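Local coordinates for phospholipase C-beta (PLC-beta) (Sepia officinalis, PDB 3QR0), which is a multidomain member of the phosphoinositide-specific phospholipase C family, combining PH, EF-hand, TIM-barrel and C2 modules, with a bound calcium ion, at residues Lys220-Leu223 against Ala224-Arg228. Residues are numbered along the deposited sequence; the frame is centred on the assembly and turned at random.
Sequences KFYL and ALLER
Y222 and L226 make the tight part of this contact. With CG anti to the backbone N (chi1 -179°), the Y222 side chain runs on past the last turn of helix 215-225, and L226 CD1 sits over one face of its ring, 4.2 Å from the centroid, a CH-pi contact. L226 CD2 meets the far end of the ring, 4.0 Å from Y222 CZ. Beyond it R228, bent at chi2 and chi3, brings NH1 to the ring edge and donates to Y222 OH at 2.8 Å; the guanidinium plane stands 73° from the ring. That hydroxyl also bonds Q151, so two partners fix the buried phenol end, while R228 NH2 makes a salt bridge with E230 and a hydrogen bond with H747. The backbone closes the turn: L226 N reaches Y222 O at 3.1 Å. F221 and L225, also buried, meet more thinly, through CZ and CD2 alone, 4.1 Å apart. The solvent side is at K220, extended and exposed, its O taken by A224 N at 2.9 Å, and at partly exposed L223 and A224. L226, first to leave helical geometry, touches Q660 of strand 650-660 and F661 just after it: a helix C-terminus in the EF-hand region docked against the C2 domain.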
loop_
_atom_site.group_PDB
_atom_site.type_symbol
_atom_site.label_atom_id
_atom_site.label_comp_id
_atom_site.label_asym_id
_atom_site.label_seq_id
_atom_site.Cartn_x
_atom_site.Cartn_y
_atom_site.Cartn_z
ATOM N N LYS A 220 -5.238 -17.561 25.934
ATOM C CA LYS A 220 -6.023 -18.748 26.298
ATOM C C LYS A 220 -7.511 -18.540 25.939
ATOM O O LYS A 220 -8.216 -19.488 25.603
ATOM C CB LYS A 220 -5.853 -19.075 27.791
ATOM C CG LYS A 220 -6.057 -20.548 28.137
ATOM C CD LYS A 220 -5.871 -20.824 29.635
ATOM C CE LYS A 220 -6.447 -22.186 30.015
ATOM N NZ LYS A 220 -6.334 -22.485 31.476
ATOM N N PHE A 221 -7.976 -17.292 25.996
ATOM C CA PHE A 221 -9.323 -16.939 25.532
ATOM C C PHE A 221 -9.460 -17.168 24.021
ATOM O O PHE A 221 -10.459 -17.725 23.572
ATOM C CB PHE A 221 -9.658 -15.493 25.928
ATOM C CG PHE A 221 -10.863 -14.914 25.229
ATOM C CD1 PHE A 221 -12.118 -15.480 25.385
ATOM C CD2 PHE A 221 -10.743 -13.768 24.454
ATOM C CE1 PHE A 221 -13.229 -14.929 24.755
ATOM C CE2 PHE A 221 -11.847 -13.213 23.823
ATOM C CZ PHE A 221 -13.092 -13.794 23.974
ATOM N N TYR A 222 -8.453 -16.752 23.251
ATOM C CA TYR A 222 -8.393 -17.051 21.813
ATOM C C TYR A 222 -8.515 -18.558 21.566
ATOM O O TYR A 222 -9.297 -18.987 20.720
ATOM C CB TYR A 222 -7.084 -16.531 21.190
ATOM C CG TYR A 222 -6.955 -16.778 19.696
ATOM C CD1 TYR A 222 -7.249 -15.779 18.778
ATOM C CD2 TYR A 222 -6.526 -18.012 19.204
ATOM C CE1 TYR A 222 -7.132 -16.002 17.409
ATOM C CE2 TYR A 222 -6.410 -18.246 17.839
ATOM C CZ TYR A 222 -6.714 -17.235 16.945
ATOM O OH TYR A 222 -6.606 -17.452 15.592
ATOM N N LEU A 223 -7.740 -19.346 22.313
ATOM C CA LEU A 223 -7.770 -20.807 22.187
ATOM C C LEU A 223 -9.159 -21.370 22.494
ATOM O O LEU A 223 -9.621 -22.289 21.820
ATOM C CB LEU A 223 -6.735 -21.459 23.112
ATOM C CG LEU A 223 -5.259 -21.136 22.864
ATOM C CD1 LEU A 223 -4.374 -21.840 23.900
ATOM C CD2 LEU A 223 -4.856 -21.527 21.455
ATOM N N ALA A 224 -9.812 -20.808 23.510
ATOM C CA ALA A 224 -11.169 -21.208 23.891
ATOM C C ALA A 224 -12.245 -20.741 22.907
ATOM O O ALA A 224 -13.302 -21.369 22.811
ATOM C CB ALA A 224 -11.496 -20.687 25.287
ATOM N N LEU A 225 -11.992 -19.642 22.197
ATOM C CA LEU A 225 -13.000 -19.044 21.320
ATOM C C LEU A 225 -13.052 -19.696 19.948
ATOM O O LEU A 225 -14.098 -20.194 19.533
ATOM C CB LEU A 225 -12.758 -17.540 21.150
ATOM C CG LEU A 225 -13.772 -16.807 20.257
ATOM C CD1 LEU A 225 -15.192 -17.021 20.774
ATOM C CD2 LEU A 225 -13.448 -15.323 20.170
ATOM N N LEU A 226 -11.932 -19.670 19.230
ATOM C CA LEU A 226 -11.909 -20.180 17.862
ATOM C C LEU A 226 -11.656 -21.676 17.854
ATOM O O LEU A 226 -10.902 -22.191 18.679
ATOM C CB LEU A 226 -10.859 -19.464 17.004
ATOM C CG LEU A 226 -11.216 -18.023 16.637
ATOM C CD1 LEU A 226 -10.982 -17.117 17.822
ATOM C CD2 LEU A 226 -10.433 -17.541 15.428
ATOM N N GLU A 227 -12.316 -22.364 16.924
ATOM C CA GLU A 227 -12.058 -23.773 16.652
ATOM C C GLU A 227 -11.103 -23.854 15.462
ATOM O O GLU A 227 -11.526 -23.917 14.304
ATOM C CB GLU A 227 -13.366 -24.523 16.365
ATOM C CG GLU A 227 -14.129 -24.905 17.633
ATOM C CD GLU A 227 -15.581 -25.306 17.381
ATOM O OE1 GLU A 227 -16.113 -25.032 16.279
ATOM O OE2 GLU A 227 -16.194 -25.894 18.299
ATOM N N ARG A 228 -9.808 -23.821 15.762
ATOM C CA ARG A 228 -8.776 -23.942 14.744
ATOM C C ARG A 228 -8.520 -25.438 14.496
ATOM O O ARG A 228 -7.447 -25.964 14.804
ATOM C CB ARG A 228 -7.512 -23.208 15.195
ATOM C CG ARG A 228 -7.727 -21.712 15.501
ATOM C CD ARG A 228 -8.137 -20.915 14.262
ATOM N NE ARG A 228 -7.196 -21.130 13.166
ATOM C CZ ARG A 228 -6.074 -20.441 12.968
ATOM N NH1 ARG A 228 -5.728 -19.437 13.772
ATOM N NH2 ARG A 228 -5.295 -20.761 11.942
#